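PDB 7EHO: chitin oligosaccharide binding protein NagB2 from Paenibacillus sp. FPU-7, which binds chitin oligosaccharides, probably as the extracellular solute-binding component that delivers them to an ABC transporter for uptake. Local coordinates for residues A[29-34]-A[65-70]; A[202-207]-A[234-239]. All coordinates share one frame; numbering follows the deposited sequence.

From the N terminus, the chain enters with strand 30-36, runs back through helix 44-60 and returns in strand 64-70. Interaction 1 closes that excursion, pairing the two strands of a beta-alpha-beta unit in one lobe of the solute-binding fold. Interaction 2 opens only after interaction 1 is complete, so the two are in series, neither nested nor crossed. It closes a loop of 26 intervening residues, mostly helical, by packing helix 197-212 against helix 230-244 in the other lobe. The two centres lie about 47 Å apart, on opposite sides of the middle of the chain, and the contacts do not touch: one builds a sheet, the other a helical core.

Interaction 1 (A[29-34]-A[65-70])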
loop_
_atom_site.group_PDB
_atom_site.type_symbol
_atom_site.label_atom_id
_atom_site.label_comp_id
_atom_site.label_asym_id
_atom_site.label_seq_id
_atom_site.Cartn_x
_atom_site.Cartn_y
_atom_site.Cartn_z
ATOM N N SER A 29 5.293 -34.810 -18.875
ATOM C CA SER A 29 4.686 -33.603 -19.413
ATOM C C SER A 29 3.535 -33.122 -18.531
ATOM O O SER A 29 2.733 -33.912 -18.024
ATOM C CB SER A 29 4.179 -33.848 -20.833
ATOM O OG SER A 29 2.866 -34.368 -20.806
ATOM N N VAL A 30 3.453 -31.808 -18.357
ATOM C CA VAL A 30 2.365 -31.200 -17.596
ATOM C C VAL A 30 2.083 -29.825 -18.179
ATOM O O VAL A 30 3.008 -29.072 -18.493
ATOM C CB VAL A 30 2.696 -31.155 -16.086
ATOM C CG1 VAL A 30 3.905 -30.240 -15.762
ATOM C CG2 VAL A 30 1.475 -30.744 -15.287
ATOM N N SER A 31 0.805 -29.513 -18.367
ATOM C CA SER A 31 0.393 -28.223 -18.897
ATOM C C SER A 31 -0.383 -27.458 -17.834
ATOM O O SER A 31 -1.339 -27.988 -17.255
ATOM C CB SER A 31 -0.453 -28.403 -20.166
ATOM O OG SER A 31 -0.940 -27.142 -20.621
ATOM N N LEU A 32 0.025 -26.218 -17.576
ATOM C CA LEU A 32 -0.611 -25.368 -16.573
ATOM C C LEU A 32 -1.156 -24.115 -17.240
ATOM O O LEU A 32 -0.452 -23.463 -18.015
ATOM C CB LEU A 32 0.376 -24.978 -15.453
ATOM C CG LEU A 32 0.858 -26.131 -14.558
ATOM C CD1 LEU A 32 2.128 -26.778 -15.169
ATOM C CD2 LEU A 32 1.150 -25.629 -13.156
ATOM N N THR A 33 -2.405 -23.772 -16.938
ATOM C CA THR A 33 -2.946 -22.495 -17.377
ATOM C C THR A 33 -2.558 -21.420 -16.365
ATOM O O THR A 33 -2.680 -21.625 -15.156
ATOM C CB THR A 33 -4.461 -22.575 -17.519
ATOM O OG1 THR A 33 -4.784 -23.477 -18.590
ATOM C CG2 THR A 33 -5.038 -21.196 -17.821
ATOM N N LEU A 34 -2.089 -20.282 -16.857
ATOM C CA LEU A 34 -1.675 -19.178 -15.990
ATOM C C LEU A 34 -2.581 -17.990 -16.315
ATOM O O LEU A 34 -2.338 -17.318 -17.333
ATOM C CB LEU A 34 -0.188 -18.874 -16.198
ATOM C CG LEU A 34 0.600 -18.060 -15.163
ATOM C CD1 LEU A 34 2.100 -18.093 -15.544
ATOM C CD2 LEU A 34 0.094 -16.616 -15.065
ATOM N N THR A 65 4.833 -26.890 -19.184
ATOM C CA THR A 65 4.545 -25.771 -20.062
ATOM C C THR A 65 3.386 -24.973 -19.486
ATOM O O THR A 65 2.519 -25.515 -18.799
ATOM C CB THR A 65 4.221 -26.221 -21.497
ATOM O OG1 THR A 65 3.084 -27.101 -21.492
ATOM C CG2 THR A 65 5.409 -26.922 -22.120
ATOM N N PHE A 66 3.399 -23.670 -19.752
ATOM C CA PHE A 66 2.438 -22.739 -19.175
ATOM C C PHE A 66 1.662 -22.081 -20.310
ATOM O O PHE A 66 2.260 -21.474 -21.206
ATOM C CB PHE A 66 3.163 -21.691 -18.319
ATOM C CG PHE A 66 3.914 -22.268 -17.126
ATOM C CD1 PHE A 66 5.203 -22.757 -17.266
ATOM C CD2 PHE A 66 3.332 -22.312 -15.873
ATOM C CE1 PHE A 66 5.888 -23.268 -16.177
ATOM C CE2 PHE A 66 4.003 -22.826 -14.778
ATOM C CZ PHE A 66 5.296 -23.314 -14.932
ATOM N N LYS A 67 0.334 -22.201 -20.291
ATOM C CA LYS A 67 -0.502 -21.528 -21.280
ATOM C C LYS A 67 -0.977 -20.221 -20.674
ATOM O O LYS A 67 -1.820 -20.233 -19.780
ATOM C CB LYS A 67 -1.701 -22.379 -21.692
ATOM C CG LYS A 67 -1.318 -23.692 -22.347
ATOM C CD LYS A 67 -2.318 -24.035 -23.437
ATOM C CE LYS A 67 -3.623 -24.527 -22.847
ATOM N NZ LYS A 67 -4.202 -25.679 -23.630
ATOM N N LEU A 68 -0.412 -19.106 -21.124
ATOM C CA LEU A 68 -0.815 -17.811 -20.581
ATOM C C LEU A 68 -2.237 -17.490 -21.046
ATOM O O LEU A 68 -2.554 -17.628 -22.233
ATOM C CB LEU A 68 0.150 -16.707 -21.027
ATOM C CG LEU A 68 1.389 -16.499 -20.133
ATOM C CD1 LEU A 68 2.088 -17.805 -19.839
ATOM C CD2 LEU A 68 2.337 -15.522 -20.798
ATOM N N ASP A 69 -3.088 -17.069 -20.102
ATOM C CA ASP A 69 -4.502 -16.747 -20.333
ATOM C C ASP A 69 -4.746 -15.334 -19.803
ATOM O O ASP A 69 -5.078 -15.153 -18.632
ATOM C CB ASP A 69 -5.408 -17.772 -19.660
ATOM C CG ASP A 69 -6.879 -17.546 -19.980
ATOM O OD1 ASP A 69 -7.167 -16.825 -20.962
ATOM O OD2 ASP A 69 -7.729 -18.082 -19.242
ATOM N N GLY A 70 -4.560 -14.334 -20.660
ATOM C CA GLY A 70 -4.742 -12.953 -20.231
ATOM C C GLY A 70 -6.207 -12.549 -20.305
ATOM O O GLY A 70 -6.846 -12.687 -21.352
HETATM O O HOH W 1 4.079 -29.818 -21.428
HETATM O O HOH W 2 0.753 -26.167 -22.192
#
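Val30 O takes two donors: the backbone N of Thr65 at 2.9 Å, and a water that also reaches Thr65 OG1. A second water joins this hydroxyl to Ser31 OG. With chi1 at 59°, Thr65 OG1 sits between its own backbone N and carbonyl carbon, and this brings it alongside the Val30 carbonyl, where both waters can be shared with the neighbouring strand.

From there the two strands run parallel in register, Ser31 beside Thr65 through to Leu34 beside Leu68. Leu32 N gives to Thr65 O, and Lys67 N returns a bond to Leu32 O at 2.7 Å. Leu34 N then donates to Lys67 O at 2.9 Å, a nearly straight bond (172°). Asp69 N finishes the set on Leu34 O.

On one face, Leu32 CB approaches the Phe66 ring obliquely, 4.0 Å from CD2, and Leu34 CD1 lies 4.3 Å from Leu68 CD1. Helix 44-60 covers this side, with Val54 against both Leu34 and Phe66, while Leu32 also meets helix 326-339. The other face carries Ser31, Thr33, Thr65 and Lys67. Here Ser31 OG lies 3.9 Å from Lys67 CG. Thr33 CG2 reaches across to Asp69 CB, also at 3.9 Å, while the Asp69 carboxylate forms a salt bridge with Arg35.

This is the parallel strand pair of a beta-alpha-beta crossover, with helix 44-60 as the connection. Five backbone bonds fix the register, and the chemistry divides by face: Leu32, Leu34 and Phe66 are buried under helices, whereas the hydroxyl side is a more exposed surface on which waters bridge the Thr65 hydroxyl to Val30 and Ser31.

Interaction 2 (A[202-207]-A[234-239]); sequences MLANSL and DGFKRL
Two helices of one lobe of the solute-binding fold, 197-212 and 230-244, cross here at 134°, the axes of their short segments 8.9 Å apart at closest approach. The backbones come nearest where Gly235 CA lies 5.2 Å from Leu207 CA; with no side chain on Gly235, the Leu207 backbone can lie this close. Leu207 CD2 settles against the helix backbone at Gly235, 3.5 Å from both Gly235 O and Leu239 N, the two atoms of a backbone hydrogen bond within the helix. Its flank also meets Arg238 CB obliquely. Leu239, with CG swung opposite the backbone N (chi1 -178°), spreads its branches: CD2 lies 3.7 Å from Ala204 CB, and CD1 3.9 Å from Leu203 CD2. Ala204 CB also approaches Phe236 CE1.

Beyond this seam Arg238 grips Asp234 OD2 side-on through NE, at 3.0 Å, and NH2, and makes a cation-pi contact with Trp170. With an alanine here, Asp234 would probably be left without its charge mate and Trp170 without its cation. The side chains meet across the join by apolar contact alone: small residues and leucine branches hold the helices close, and the ionic pair stays within one helix at the margin.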
loop_
_atom_site.group_PDB
_atom_site.type_symbol
_atom_site.label_atom_id
_atom_site.label_comp_id
_atom_site.label_asym_id
_atom_site.label_seq_id
_atom_site.Cartn_x
_atom_site.Cartn_y
_atom_site.Cartn_z
ATOM N N MET A 202 -5.134 9.155 5.406
ATOM C CA MET A 202 -3.796 8.685 5.040
ATOM C C MET A 202 -2.749 9.287 5.952
ATOM O O MET A 202 -1.941 8.564 6.534
ATOM C CB MET A 202 -3.429 8.969 3.577
ATOM C CG MET A 202 -4.313 8.346 2.512
ATOM S SD MET A 202 -3.514 8.557 0.899
ATOM C CE MET A 202 -4.111 10.230 0.478
ATOM N N LEU A 203 -2.768 10.617 6.103
ATOM C CA LEU A 203 -1.818 11.275 6.990
ATOM C C LEU A 203 -2.073 10.901 8.448
ATOM O O LEU A 203 -1.132 10.618 9.193
ATOM C CB LEU A 203 -1.928 12.783 6.812
ATOM C CG LEU A 203 -1.052 13.634 7.731
ATOM C CD1 LEU A 203 0.404 13.164 7.619
ATOM C CD2 LEU A 203 -1.218 15.133 7.389
ATOM N N ALA A 204 -3.339 10.925 8.889
ATOM C CA ALA A 204 -3.652 10.552 10.276
ATOM C C ALA A 204 -3.215 9.145 10.611
ATOM O O ALA A 204 -2.799 8.872 11.745
ATOM C CB ALA A 204 -5.152 10.663 10.533
ATOM N N ASN A 205 -3.045 8.326 9.563
ATOM C CA ASN A 205 -3.212 6.885 9.662
ATOM C C ASN A 205 -1.910 6.740 10.367
ATOM O O ASN A 205 -1.781 6.094 11.393
ATOM C CB ASN A 205 -2.699 5.920 8.613
ATOM C CG ASN A 205 -3.484 4.533 8.767
ATOM O OD1 ASN A 205 -4.098 3.526 8.937
ATOM N ND2 ASN A 205 -2.973 4.595 9.953
ATOM N N SER A 206 -0.858 7.224 9.613
ATOM C CA SER A 206 0.568 7.093 9.827
ATOM C C SER A 206 1.068 7.949 10.977
ATOM O O SER A 206 2.076 7.617 11.615
ATOM C CB SER A 206 1.400 7.500 8.584
ATOM O OG SER A 206 1.423 6.556 7.512
ATOM N N LEU A 207 0.396 9.063 11.245
ATOM C CA LEU A 207 0.705 9.835 12.441
ATOM C C LEU A 207 0.403 9.031 13.710
ATOM O O LEU A 207 1.233 8.966 14.620
ATOM C CB LEU A 207 -0.054 11.166 12.401
ATOM C CG LEU A 207 0.309 12.343 13.298
ATOM C CD1 LEU A 207 1.793 12.557 13.415
ATOM C CD2 LEU A 207 -0.330 13.592 12.677
ATOM N N ASP A 234 -2.750 11.059 20.971
ATOM C CA ASP A 234 -1.645 11.961 20.657
ATOM C C ASP A 234 -1.503 12.186 19.155
ATOM O O ASP A 234 -1.182 13.304 18.718
ATOM C CB ASP A 234 -0.340 11.412 21.251
ATOM C CG ASP A 234 0.838 12.359 21.042
ATOM O OD1 ASP A 234 0.674 13.575 21.234
ATOM O OD2 ASP A 234 1.921 11.890 20.669
ATOM N N GLY A 235 -1.692 11.133 18.352
ATOM C CA GLY A 235 -1.602 11.290 16.906
ATOM C C GLY A 235 -2.630 12.265 16.367
ATOM O O GLY A 235 -2.326 13.089 15.511
ATOM N N PHE A 236 -3.853 12.207 16.891
ATOM C CA PHE A 236 -4.890 13.123 16.430
ATOM C C PHE A 236 -4.669 14.533 16.966
ATOM O O PHE A 236 -5.009 15.511 16.298
ATOM C CB PHE A 236 -6.266 12.582 16.835
ATOM C CG PHE A 236 -6.655 11.364 16.061
ATOM C CD1 PHE A 236 -7.092 11.491 14.746
ATOM C CD2 PHE A 236 -6.530 10.100 16.613
ATOM C CE1 PHE A 236 -7.425 10.345 13.985
ATOM C CE2 PHE A 236 -6.870 8.959 15.879
ATOM C CZ PHE A 236 -7.323 9.091 14.566
ATOM N N LYS A 237 -4.061 14.662 18.144
ATOM C CA LYS A 237 -3.699 15.992 18.620
ATOM C C LYS A 237 -2.625 16.614 17.732
ATOM O O LYS A 237 -2.693 17.799 17.405
ATOM C CB LYS A 237 -3.209 15.908 20.064
ATOM C CG LYS A 237 -4.304 15.571 21.050
ATOM C CD LYS A 237 -3.928 15.995 22.451
ATOM C CE LYS A 237 -4.893 15.379 23.451
ATOM N NZ LYS A 237 -5.172 16.269 24.626
ATOM N N ARG A 238 -1.623 15.830 17.334
ATOM C CA ARG A 238 -0.595 16.345 16.432
ATOM C C ARG A 238 -1.180 16.679 15.071
ATOM O O ARG A 238 -0.768 17.661 14.447
ATOM C CB ARG A 238 0.531 15.323 16.286
ATOM C CG ARG A 238 1.265 15.091 17.592
ATOM C CD ARG A 238 2.534 14.257 17.355
ATOM N NE ARG A 238 3.063 13.743 18.616
ATOM C CZ ARG A 238 4.346 13.635 18.913
ATOM N NH1 ARG A 238 5.266 14.013 18.037
ATOM N NH2 ARG A 238 4.712 13.134 20.090
ATOM N N LEU A 239 -2.162 15.889 14.613
ATOM C CA LEU A 239 -2.821 16.176 13.342
ATOM C C LEU A 239 -3.533 17.521 13.391
ATOM O O LEU A 239 -3.388 18.363 12.490
ATOM C CB LEU A 239 -3.821 15.064 13.003
ATOM C CG LEU A 239 -4.553 15.219 11.658
ATOM C CD1 LEU A 239 -3.547 15.036 10.511
ATOM C CD2 LEU A 239 -5.726 14.219 11.536
#